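Local coordinates for protein 4-hydroxybutyrate coenzyme A transferase (Shewanella oneidensis, PDB 2OAS) that probably transfers coenzyme A between its thioesters and short carboxylic acids such as 4-hydroxybutyrate or acetate, at residues 395-398 against 399-402; 417-420 against 421-425; 199-202 against 203-207; 94-97 against 98-101; 220-223 against 224-227. All coordinates share one frame; numbering follows the deposited sequence.

Along the chain the five contacts follow in series, none nested in or crossing another. Contact 4 (94-101) comes first, turning the chain from strand 91-92 into helix 100-105 beside the coenzyme A site. Contact 3 (199-207) joins helix 188-200 to strand 206-208, and contact 5 (220-227) leads from helix 213-220 toward strand 229-230. These two turns touch: V201 O lies 2.7 Å from H225 NE2, so two loops at one edge of the mixed sheet are tied together. Contacts 1 (395-402) and 2 (417-425) mark the start of helix 397-405 and the end of helix 410-422, about 12 Å apart between centres. Contacts 1, 2 and 4 all meet the second subunit.

Contact 1: 395-398 against 399-402; sequences RSLR and ERAQ
S396 and E399 meet in a local helix-start contact, at the N-terminal end of helix 397-405 in the C-terminal part of the chain. S396 holds the N-cap position and E399 follows three residues later, where its carboxylate closes one half of a capping box: S396 N donates to E399 OE2 at 3.1 Å and 155°. The N-H comes from above the carboxylate plane, 51° out of it. E399 reaches this amide because CG lies beside its own backbone N (chi1 -68°) and the chain is extended beyond, laid back over the helix start. S396 OG lies close to E399 CG, 3.0 Å away. One water is shared by S396 OG, R398 NE, which donates to it at 2.7 Å, and, weakly, E399 OE1. R395 crosses the E399 side chain at about a right angle, its CB 3.5 Å from OE2, so carbon rather than guanidinium does the touching. R400 NH1 gives a weak bond of 3.3 Å to R395 O, while R400 NE donates to T313 O. The helical bonds continue with A401 N to L397 O and Q402 N to R398 O, both 3.0 Å. The carboxylate of E399 also forms a salt bridge with R73 of the second subunit, and R398 NE one with D91 of that subunit. The helix follows hairpin strand 388-391, precedes helix 410-422, and turns its first residues toward strands 70-74 and 91-92 of the second subunit.

Contact 2: 417-420 against 421-425; sequences SRDA and FEVWG
F421 and E422 both reach back to R418 in this local contact at the C-terminal end of helix 410-422, where the alpha-helical bonding pattern gives way before a glycine. F421 N donates to R418 O at 3.0 Å, a three-residue reach, while its ring leads away from the preceding turn. E422 N takes the same oxygen at 3.0 Å with a nearly straight bond of 173°, so R418 O is gripped by two amides. E422 CB stands 3.6 Å from R418 O; the E422 carboxylate is near that of D419 and near the R418 guanidinium without touching either. V423 N bonds to D419 O at 2.9 Å, and its side chain lies alongside that of D419, pointing the same way. Its CG1 stands anti to the backbone N (chi1 -178°), which leaves CG2 to press on D419 CB at 3.4 Å. V423 O is taken by T323 OG1 of the second subunit. W424 N also bonds to D419 O, at 3.3 Å, a five-residue reach that widens the last turn; the same oxygen lies at the edge of the indole, whose NE1 donates to S365 O. G425 leaves helical geometry with positive phi (69°), and its N makes a weak 3.0 Å bond back to F421 O.

Contact 3: 199-202 against 203-207; sequences ELVR and DGDCL
D205 folds its carboxylate back over the backbone of R202, and OD2 accepts R202 N at 2.8 Å. The amide comes in above the carboxylate plane, 64° out of it, at a bond angle of 152°. CG of D205 sits beside its own backbone N (chi1 -84°), which swings the acid group across the turn. The other oxygen, OD1, rests 3.6 Å from R202 CB and forms a salt bridge with R346; R202 NE is 4.6 Å from it, an opposite charge nearby with no N-H directed at it. Between these residues runs a type II beta turn, R202 to D205, with G204 at its third position in a positive-phi conformation. D205 N reaches back to R202 O across it, though the place of this oxygen is less sure. This turn connects helix 188-200 to strand 206-208, an inner strand of the mixed sheet, in the alternation of helix and parallel strand found in alpha/beta folds. With an alanine in place of D205, R202 N would probably lose its acceptor and R346 its carboxylate mate, leaving the turn freer to move. D203 points its CB away, and its OD1 instead takes the backbone N of K226. V201 CG1 touches D205 OD2 at 3.8 Å, the two side chains slanting across each other. The same methyl meets L207 CD2 at 4.3 Å, and both residues rest on M302 of strand 301-305.

Contact 4: 94-97 against 98-101; sequences PIFL and SEVP
E99 N donates to F96 O at 3.0 Å, and the E99 carboxylate forms a salt bridge with R337 of the second subunit. S98 OG is hydrogen-bonded to D334. V100 N donates to L97 O, also at 3.0 Å; a weak third bond, 3.5 Å long, runs from V100 N to F96 O. These backbone bonds turn the chain from the loop after strand 91-92 into helix 100-105. E99 lies alongside F96, its CG 3.5 Å from F96 CB and at the edge of the ring, in its plane. A bend at chi2 (-68°) keeps E99 CG at that edge while the carboxylate is turned 85° from the ring plane; R337 of the second subunit also makes a cation-pi contact with this ring. I95 packs next to E99, CG1 against E99 CB at 3.6 Å and CG2 against V100 CG2 at 4.0 Å. Cut back to an alanine here, I95 would probably leave a gap beside E99 CB and V100 CG2 and loosen the turn. L97 is side-chain neighbour to E233, which coenzyme A can bind covalently, so through L97 this buried helix start borders the coenzyme A site.

Contact 5: 220-223 against 224-227; sequences SCLT and GHKD
H225 starts with CB 3.6 Å from L222 O, the carbonyl that also accepts H225 N at 2.9 Å and 155°. CG lies beside the backbone N (chi1 -66°), which lays the ring back over the residue three places earlier. ND1 comes 3.5 Å from L222 CA and is hydrogen-bonded to a water at 2.8 Å. That water donates to C221 O and weakly accepts from G224 N; it bridges the turn and, with the NE2 bond to V201 O, is likely to fix the rotation of the ring. L222 meets the face of the imidazole: its CG stands over the ring 4.3 Å from the centroid, 23° off the normal, a CH-pi contact displaced toward the ND1 side. C221 O lies at the ring edge, 4.0 Å from CE1, while L222 CD1 approaches the same carbon at 4.2 Å. At the tip, NE2 is hydrogen-bonded to V201 O in the loop that leads to strand 206-208. L222 is buried and also packs on L228, whereas T223 and G224 lie at the surface. The hydrogen bond from H225 N to L222 O closes a type I beta turn, here placed just beyond helix 213-220 on the way to edge strand 229-230.

Contact 1: 395-398 against 399-402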
loop_
_atom_site.group_PDB
_atom_site.type_symbol
_atom_site.label_atom_id
_atom_site.label_comp_id
_atom_site.label_asym_id
_atom_site.label_seq_id
_atom_site.Cartn_x
_atom_site.Cartn_y
_atom_site.Cartn_z
ATOM N N ARG A 395 11.675 -0.930 12.976
ATOM C CA ARG A 395 13.139 -0.940 13.001
ATOM C C ARG A 395 13.762 0.021 12.003
ATOM O O ARG A 395 13.250 0.204 10.908
ATOM C CB ARG A 395 13.647 -2.352 12.713
ATOM C CG ARG A 395 12.913 -3.444 13.481
ATOM C CD ARG A 395 13.080 -3.283 14.971
ATOM N NE ARG A 395 11.911 -3.792 15.690
ATOM C CZ ARG A 395 11.630 -5.080 15.876
ATOM N NH1 ARG A 395 10.535 -5.428 16.543
ATOM N NH2 ARG A 395 12.447 -6.018 15.414
ATOM N N SER A 396 14.878 0.630 12.376
ATOM C CA SER A 396 15.569 1.571 11.475
ATOM C C SER A 396 16.209 0.834 10.311
ATOM O O SER A 396 16.159 -0.387 10.245
ATOM C CB SER A 396 16.640 2.328 12.236
ATOM O OG SER A 396 17.419 1.426 12.994
ATOM N N LEU A 397 16.807 1.576 9.384
ATOM C CA LEU A 397 17.445 0.941 8.236
ATOM C C LEU A 397 18.617 0.065 8.649
ATOM O O LEU A 397 18.779 -1.032 8.119
ATOM C CB LEU A 397 17.915 1.977 7.214
ATOM C CG LEU A 397 16.829 2.848 6.565
ATOM C CD1 LEU A 397 17.432 3.622 5.386
ATOM C CD2 LEU A 397 15.674 1.987 6.090
ATOM N N ARG A 398 19.427 0.521 9.598
ATOM C CA ARG A 398 20.556 -0.308 9.998
ATOM C C ARG A 398 20.084 -1.548 10.766
ATOM O O ARG A 398 20.683 -2.621 10.666
ATOM C CB ARG A 398 21.561 0.484 10.828
ATOM C CG ARG A 398 21.056 0.939 12.180
ATOM C CD ARG A 398 22.188 1.583 12.979
ATOM N NE ARG A 398 21.755 2.017 14.303
ATOM C CZ ARG A 398 22.543 2.624 15.187
ATOM N NH1 ARG A 398 23.811 2.870 14.882
ATOM N NH2 ARG A 398 22.064 2.980 16.377
ATOM N N GLU A 399 19.003 -1.404 11.524
ATOM C CA GLU A 399 18.459 -2.524 12.287
ATOM C C GLU A 399 17.873 -3.568 11.343
ATOM O O GLU A 399 18.049 -4.771 11.545
ATOM C CB GLU A 399 17.385 -2.034 13.257
ATOM C CG GLU A 399 17.940 -1.168 14.385
ATOM C CD GLU A 399 16.873 -0.622 15.330
ATOM O OE1 GLU A 399 17.256 -0.087 16.394
ATOM O OE2 GLU A 399 15.665 -0.722 15.010
ATOM N N ARG A 400 17.187 -3.093 10.308
ATOM C CA ARG A 400 16.570 -3.938 9.305
ATOM C C ARG A 400 17.642 -4.709 8.526
ATOM O O ARG A 400 17.573 -5.932 8.376
ATOM C CB ARG A 400 15.731 -3.080 8.337
ATOM C CG ARG A 400 14.522 -2.379 8.993
ATOM C CD ARG A 400 14.006 -1.174 8.182
ATOM N NE ARG A 400 12.954 -1.503 7.221
ATOM C CZ ARG A 400 11.652 -1.540 7.496
ATOM N NH1 ARG A 400 11.206 -1.264 8.714
ATOM N NH2 ARG A 400 10.785 -1.855 6.543
ATOM N N ALA A 401 18.640 -3.986 8.032
ATOM C CA ALA A 401 19.707 -4.607 7.275
ATOM C C ALA A 401 20.410 -5.648 8.126
ATOM O O ALA A 401 20.708 -6.751 7.656
ATOM C CB ALA A 401 20.693 -3.554 6.814
ATOM N N GLN A 402 20.675 -5.314 9.382
ATOM C CA GLN A 402 21.344 -6.262 10.257
ATOM C C GLN A 402 20.526 -7.549 10.378
ATOM O O GLN A 402 21.048 -8.641 10.145
ATOM C CB GLN A 402 21.572 -5.640 11.637
ATOM C CG GLN A 402 22.251 -6.564 12.618
ATOM C CD GLN A 402 23.618 -7.031 12.130
ATOM O OE1 GLN A 402 24.590 -6.268 12.109
ATOM N NE2 GLN A 402 23.696 -8.297 11.725
HETATM O O HOH W 1 19.094 2.016 14.915
#

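Contact 2: 417-420 against 421-425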
loop_
_atom_site.group_PDB
_atom_site.type_symbol
_atom_site.label_atom_id
_atom_site.label_comp_id
_atom_site.label_asym_id
_atom_site.label_seq_id
_atom_site.Cartn_x
_atom_site.Cartn_y
_atom_site.Cartn_z
ATOM N N SER A 417 26.773 -7.606 4.073
ATOM C CA SER A 417 27.292 -6.736 5.097
ATOM C C SER A 417 28.121 -5.584 4.502
ATOM O O SER A 417 28.021 -4.445 4.967
ATOM C CB SER A 417 28.128 -7.530 6.087
ATOM O OG SER A 417 28.742 -6.655 7.007
ATOM N N ARG A 418 28.933 -5.870 3.484
ATOM C CA ARG A 418 29.746 -4.843 2.835
ATOM C C ARG A 418 28.887 -3.727 2.234
ATOM O O ARG A 418 29.043 -2.549 2.582
ATOM C CB ARG A 418 30.612 -5.455 1.718
ATOM C CG ARG A 418 32.015 -5.851 2.163
ATOM C CD ARG A 418 32.693 -6.811 1.170
ATOM N NE ARG A 418 34.059 -7.115 1.593
ATOM C CZ ARG A 418 34.409 -7.566 2.806
ATOM N NH1 ARG A 418 33.495 -7.779 3.756
ATOM N NH2 ARG A 418 35.693 -7.810 3.072
ATOM N N ASP A 419 27.978 -4.105 1.339
ATOM C CA ASP A 419 27.107 -3.144 0.687
ATOM C C ASP A 419 26.200 -2.415 1.694
ATOM O O ASP A 419 25.566 -1.408 1.365
ATOM C CB ASP A 419 26.256 -3.840 -0.389
ATOM C CG ASP A 419 27.100 -4.502 -1.475
ATOM O OD1 ASP A 419 28.123 -3.907 -1.882
ATOM O OD2 ASP A 419 26.729 -5.608 -1.932
ATOM N N ALA A 420 26.142 -2.917 2.921
ATOM C CA ALA A 420 25.318 -2.289 3.953
ATOM C C ALA A 420 25.894 -0.923 4.279
ATOM O O ALA A 420 25.181 0.005 4.663
ATOM C CB ALA A 420 25.299 -3.144 5.207
ATOM N N PHE A 421 27.206 -0.812 4.135
ATOM C CA PHE A 421 27.886 0.433 4.407
ATOM C C PHE A 421 28.288 1.141 3.121
ATOM O O PHE A 421 28.216 2.356 3.032
ATOM C CB PHE A 421 29.130 0.176 5.246
ATOM C CG PHE A 421 30.042 1.355 5.341
ATOM C CD1 PHE A 421 29.723 2.434 6.149
ATOM C CD2 PHE A 421 31.209 1.403 4.589
ATOM C CE1 PHE A 421 30.549 3.549 6.204
ATOM C CE2 PHE A 421 32.038 2.510 4.637
ATOM C CZ PHE A 421 31.708 3.584 5.446
ATOM N N GLU A 422 28.724 0.373 2.134
ATOM C CA GLU A 422 29.155 0.949 0.880
ATOM C C GLU A 422 28.018 1.444 -0.009
ATOM O O GLU A 422 28.191 2.383 -0.781
ATOM C CB GLU A 422 30.030 -0.059 0.127
ATOM C CG GLU A 422 31.472 -0.054 0.621
ATOM C CD GLU A 422 32.281 -1.231 0.126
ATOM O OE1 GLU A 422 32.214 -1.538 -1.087
ATOM O OE2 GLU A 422 32.992 -1.843 0.951
ATOM N N VAL A 423 26.847 0.836 0.120
ATOM C CA VAL A 423 25.735 1.226 -0.709
ATOM C C VAL A 423 24.714 2.068 0.029
ATOM O O VAL A 423 24.230 3.070 -0.503
ATOM C CB VAL A 423 25.037 0.010 -1.277
ATOM C CG1 VAL A 423 23.909 0.443 -2.175
ATOM C CG2 VAL A 423 26.034 -0.849 -2.028
ATOM N N TRP A 424 24.379 1.666 1.250
ATOM C CA TRP A 424 23.391 2.391 2.043
ATOM C C TRP A 424 24.029 3.371 3.019
ATOM O O TRP A 424 23.354 4.233 3.566
ATOM C CB TRP A 424 22.486 1.412 2.812
ATOM C CG TRP A 424 21.660 0.524 1.921
ATOM C CD1 TRP A 424 22.017 -0.688 1.408
ATOM C CD2 TRP A 424 20.363 0.817 1.385
ATOM N NE1 TRP A 424 21.026 -1.170 0.588
ATOM C CE2 TRP A 424 19.998 -0.270 0.562
ATOM C CE3 TRP A 424 19.465 1.886 1.535
ATOM C CZ2 TRP A 424 18.778 -0.309 -0.134
ATOM C CZ3 TRP A 424 18.255 1.847 0.845
ATOM C CH2 TRP A 424 17.920 0.752 0.029
ATOM N N GLY A 425 25.332 3.242 3.235
ATOM C CA GLY A 425 26.010 4.135 4.155
ATOM C C GLY A 425 25.581 3.878 5.582
ATOM O O GLY A 425 25.487 4.798 6.401
#

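Contact 3: 199-202 against 203-207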
loop_
_atom_site.group_PDB
_atom_site.type_symbol
_atom_site.label_atom_id
_atom_site.label_comp_id
_atom_site.label_asym_id
_atom_site.label_seq_id
_atom_site.Cartn_x
_atom_site.Cartn_y
_atom_site.Cartn_z
ATOM N N GLU A 199 6.153 -20.988 14.570
ATOM C CA GLU A 199 6.344 -20.426 15.902
ATOM C C GLU A 199 5.708 -19.051 16.082
ATOM O O GLU A 199 5.469 -18.623 17.211
ATOM C CB GLU A 199 7.832 -20.359 16.254
ATOM C CG GLU A 199 8.383 -21.676 16.780
ATOM C CD GLU A 199 9.866 -21.600 17.151
ATOM O OE1 GLU A 199 10.705 -21.351 16.246
ATOM O OE2 GLU A 199 10.189 -21.787 18.351
ATOM N N LEU A 200 5.424 -18.370 14.972
ATOM C CA LEU A 200 4.792 -17.059 15.047
ATOM C C LEU A 200 3.273 -17.186 15.129
ATOM O O LEU A 200 2.594 -16.253 15.545
ATOM C CB LEU A 200 5.163 -16.191 13.837
ATOM C CG LEU A 200 6.545 -15.529 13.765
ATOM C CD1 LEU A 200 6.811 -14.716 15.021
ATOM C CD2 LEU A 200 7.597 -16.585 13.607
ATOM N N VAL A 201 2.750 -18.347 14.741
ATOM C CA VAL A 201 1.308 -18.582 14.759
ATOM C C VAL A 201 0.750 -18.919 16.137
ATOM O O VAL A 201 1.148 -19.906 16.754
ATOM C CB VAL A 201 0.915 -19.720 13.787
ATOM C CG1 VAL A 201 -0.593 -19.930 13.796
ATOM C CG2 VAL A 201 1.404 -19.393 12.397
ATOM N N ARG A 202 -0.182 -18.096 16.601
ATOM C CA ARG A 202 -0.819 -18.304 17.901
ATOM C C ARG A 202 -2.182 -18.938 17.710
ATOM O O ARG A 202 -2.770 -18.861 16.631
ATOM C CB ARG A 202 -0.993 -16.975 18.640
ATOM C CG ARG A 202 0.295 -16.259 18.987
ATOM C CD ARG A 202 0.025 -15.180 20.016
ATOM N NE ARG A 202 -0.757 -14.066 19.490
ATOM C CZ ARG A 202 -0.250 -13.058 18.783
ATOM N NH1 ARG A 202 1.049 -13.032 18.511
ATOM N NH2 ARG A 202 -1.030 -12.063 18.371
ATOM N N ASP A 203 -2.685 -19.577 18.760
ATOM C CA ASP A 203 -4.001 -20.203 18.681
ATOM C C ASP A 203 -5.035 -19.131 18.392
ATOM O O ASP A 203 -4.851 -17.966 18.753
ATOM C CB ASP A 203 -4.346 -20.927 19.984
ATOM C CG ASP A 203 -3.605 -22.246 20.135
ATOM O OD1 ASP A 203 -3.476 -22.972 19.130
ATOM O OD2 ASP A 203 -3.161 -22.567 21.258
ATOM N N GLY A 204 -6.107 -19.532 17.717
ATOM C CA GLY A 204 -7.176 -18.605 17.386
ATOM C C GLY A 204 -6.849 -17.625 16.275
ATOM O O GLY A 204 -7.644 -16.720 15.996
ATOM N N ASP A 205 -5.681 -17.797 15.653
ATOM C CA ASP A 205 -5.249 -16.935 14.563
ATOM C C ASP A 205 -6.084 -17.143 13.317
ATOM O O ASP A 205 -6.502 -18.259 13.022
ATOM C CB ASP A 205 -3.790 -17.189 14.225
ATOM C CG ASP A 205 -2.842 -16.426 15.120
ATOM O OD1 ASP A 205 -3.281 -15.834 16.133
ATOM O OD2 ASP A 205 -1.636 -16.425 14.809
ATOM N N CYS A 206 -6.318 -16.052 12.592
ATOM C CA CYS A 206 -7.103 -16.096 11.356
ATOM C C CYS A 206 -6.154 -16.144 10.152
ATOM O O CYS A 206 -5.705 -15.106 9.659
ATOM C CB CYS A 206 -7.986 -14.871 11.270
ATOM S SG CYS A 206 -9.086 -14.938 9.892
ATOM N N LEU A 207 -5.879 -17.353 9.675
ATOM C CA LEU A 207 -4.943 -17.580 8.578
ATOM C C LEU A 207 -5.259 -17.085 7.180
ATOM O O LEU A 207 -6.420 -16.987 6.754
ATOM C CB LEU A 207 -4.633 -19.074 8.459
ATOM C CG LEU A 207 -4.162 -19.861 9.684
ATOM C CD1 LEU A 207 -4.065 -21.338 9.324
ATOM C CD2 LEU A 207 -2.844 -19.314 10.163
#

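Contact 4: 94-97 against 98-101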
loop_
_atom_site.group_PDB
_atom_site.type_symbol
_atom_site.label_atom_id
_atom_site.label_comp_id
_atom_site.label_asym_id
_atom_site.label_seq_id
_atom_site.Cartn_x
_atom_site.Cartn_y
_atom_site.Cartn_z
ATOM N N PRO A 94 -0.249 -3.827 -14.144
ATOM C CA PRO A 94 -0.169 -3.945 -12.690
ATOM C C PRO A 94 -1.427 -3.390 -11.998
ATOM O O PRO A 94 -1.836 -2.261 -12.262
ATOM C CB PRO A 94 1.101 -3.167 -12.361
ATOM C CG PRO A 94 1.129 -2.098 -13.406
ATOM C CD PRO A 94 0.710 -2.829 -14.654
ATOM N N ILE A 95 -2.031 -4.186 -11.117
ATOM C CA ILE A 95 -3.246 -3.754 -10.414
ATOM C C ILE A 95 -3.586 -4.655 -9.241
ATOM O O ILE A 95 -3.467 -5.873 -9.350
ATOM C CB ILE A 95 -4.458 -3.749 -11.356
ATOM C CG1 ILE A 95 -5.715 -3.330 -10.594
ATOM C CG2 ILE A 95 -4.687 -5.128 -11.908
ATOM C CD1 ILE A 95 -6.891 -3.103 -11.485
ATOM N N PHE A 96 -4.012 -4.071 -8.119
ATOM C CA PHE A 96 -4.381 -4.899 -6.961
ATOM C C PHE A 96 -5.527 -5.780 -7.410
ATOM O O PHE A 96 -6.377 -5.348 -8.182
ATOM C CB PHE A 96 -4.832 -4.050 -5.763
ATOM C CG PHE A 96 -3.799 -3.084 -5.297
ATOM C CD1 PHE A 96 -2.546 -3.531 -4.906
ATOM C CD2 PHE A 96 -4.036 -1.719 -5.356
ATOM C CE1 PHE A 96 -1.533 -2.631 -4.588
ATOM C CE2 PHE A 96 -3.031 -0.810 -5.039
ATOM C CZ PHE A 96 -1.774 -1.269 -4.659
ATOM N N LEU A 97 -5.542 -7.011 -6.933
ATOM C CA LEU A 97 -6.589 -7.927 -7.315
ATOM C C LEU A 97 -7.955 -7.386 -6.924
ATOM O O LEU A 97 -8.887 -7.443 -7.713
ATOM C CB LEU A 97 -6.348 -9.297 -6.682
ATOM C CG LEU A 97 -6.450 -10.387 -7.757
ATOM C CD1 LEU A 97 -5.206 -11.257 -7.705
ATOM C CD2 LEU A 97 -7.711 -11.209 -7.570
ATOM N N SER A 98 -8.063 -6.837 -5.716
ATOM C CA SER A 98 -9.331 -6.280 -5.248
ATOM C C SER A 98 -9.794 -5.091 -6.089
ATOM O O SER A 98 -10.961 -4.715 -6.039
ATOM C CB SER A 98 -9.213 -5.862 -3.790
ATOM O OG SER A 98 -8.119 -4.977 -3.614
ATOM N N GLU A 99 -8.885 -4.498 -6.857
ATOM C CA GLU A 99 -9.236 -3.345 -7.688
ATOM C C GLU A 99 -9.773 -3.765 -9.054
ATOM O O GLU A 99 -10.355 -2.956 -9.770
ATOM C CB GLU A 99 -8.023 -2.437 -7.925
ATOM C CG GLU A 99 -7.361 -1.838 -6.695
ATOM C CD GLU A 99 -8.226 -0.825 -5.972
ATOM O OE1 GLU A 99 -8.748 0.101 -6.628
ATOM O OE2 GLU A 99 -8.369 -0.949 -4.734
ATOM N N VAL A 100 -9.587 -5.026 -9.420
ATOM C CA VAL A 100 -10.043 -5.482 -10.720
ATOM C C VAL A 100 -11.557 -5.373 -10.888
ATOM O O VAL A 100 -12.028 -4.904 -11.913
ATOM C CB VAL A 100 -9.593 -6.920 -10.979
ATOM C CG1 VAL A 100 -9.970 -7.342 -12.384
ATOM C CG2 VAL A 100 -8.081 -7.023 -10.774
ATOM N N PRO A 101 -12.342 -5.807 -9.892
ATOM C CA PRO A 101 -13.807 -5.732 -9.988
ATOM C C PRO A 101 -14.272 -4.300 -10.205
ATOM O O PRO A 101 -15.217 -4.044 -10.960
ATOM C CB PRO A 101 -14.272 -6.269 -8.643
ATOM C CG PRO A 101 -13.231 -7.270 -8.318
ATOM C CD PRO A 101 -11.951 -6.511 -8.663
#

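Contact 5: 220-223 against 224-227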
loop_
_atom_site.group_PDB
_atom_site.type_symbol
_atom_site.label_atom_id
_atom_site.label_comp_id
_atom_site.label_asym_id
_atom_site.label_seq_id
_atom_site.Cartn_x
_atom_site.Cartn_y
_atom_site.Cartn_z
ATOM N N SER A 220 1.625 -28.158 8.079
ATOM C CA SER A 220 1.953 -29.406 8.739
ATOM C C SER A 220 2.452 -29.178 10.165
ATOM O O SER A 220 2.426 -30.093 10.983
ATOM C CB SER A 220 2.996 -30.169 7.926
ATOM O OG SER A 220 4.115 -29.357 7.627
ATOM N N CYS A 221 2.895 -27.960 10.471
ATOM C CA CYS A 221 3.381 -27.648 11.811
ATOM C C CYS A 221 2.314 -26.989 12.675
ATOM O O CYS A 221 2.601 -26.563 13.794
ATOM C CB CYS A 221 4.604 -26.739 11.743
ATOM S SG CYS A 221 5.977 -27.373 10.703
ATOM N N LEU A 222 1.090 -26.904 12.161
ATOM C CA LEU A 222 -0.002 -26.287 12.906
ATOM C C LEU A 222 -0.976 -27.314 13.447
ATOM O O LEU A 222 -1.994 -26.957 14.047
ATOM C CB LEU A 222 -0.765 -25.306 12.013
ATOM C CG LEU A 222 -0.412 -23.819 12.042
ATOM C CD1 LEU A 222 1.078 -23.632 11.877
ATOM C CD2 LEU A 222 -1.154 -23.087 10.930
ATOM N N THR A 223 -0.666 -28.591 13.240
ATOM C CA THR A 223 -1.533 -29.676 13.695
ATOM C C THR A 223 -1.678 -29.703 15.212
ATOM O O THR A 223 -2.397 -30.539 15.759
ATOM C CB THR A 223 -1.016 -31.058 13.218
ATOM O OG1 THR A 223 0.276 -31.319 13.776
ATOM C CG2 THR A 223 -0.925 -31.099 11.698
ATOM N N GLY A 224 -0.986 -28.785 15.882
ATOM C CA GLY A 224 -1.053 -28.710 17.326
ATOM C C GLY A 224 -1.852 -27.517 17.820
ATOM O O GLY A 224 -2.218 -27.456 18.994
ATOM N N HIS A 225 -2.125 -26.564 16.932
ATOM C CA HIS A 225 -2.886 -25.384 17.315
ATOM C C HIS A 225 -4.376 -25.699 17.386
ATOM O O HIS A 225 -4.780 -26.838 17.190
ATOM C CB HIS A 225 -2.640 -24.249 16.323
ATOM C CG HIS A 225 -1.236 -23.730 16.327
ATOM N ND1 HIS A 225 -0.152 -24.503 15.966
ATOM C CD2 HIS A 225 -0.737 -22.512 16.651
ATOM C CE1 HIS A 225 0.952 -23.783 16.067
ATOM N NE2 HIS A 225 0.624 -22.572 16.482
ATOM N N LYS A 226 -5.186 -24.684 17.669
ATOM C CA LYS A 226 -6.631 -24.857 17.758
ATOM C C LYS A 226 -7.392 -23.553 17.603
ATOM O O LYS A 226 -6.862 -22.474 17.855
ATOM C CB LYS A 226 -7.016 -25.529 19.078
ATOM C CG LYS A 226 -6.156 -25.131 20.265
ATOM C CD LYS A 226 -6.601 -25.824 21.559
ATOM C CE LYS A 226 -6.821 -27.333 21.377
ATOM N NZ LYS A 226 -5.605 -28.053 20.903
ATOM N N ASP A 227 -8.641 -23.677 17.175
ATOM C CA ASP A 227 -9.534 -22.543 16.958
ATOM C C ASP A 227 -9.004 -21.587 15.909
ATOM O O ASP A 227 -9.246 -20.382 15.972
ATOM C CB ASP A 227 -9.783 -21.773 18.254
ATOM C CG ASP A 227 -10.339 -22.650 19.350
ATOM O OD1 ASP A 227 -11.082 -23.602 19.030
ATOM O OD2 ASP A 227 -10.039 -22.375 20.530
HETATM O O HOH W 2 1.360 -26.900 15.903
#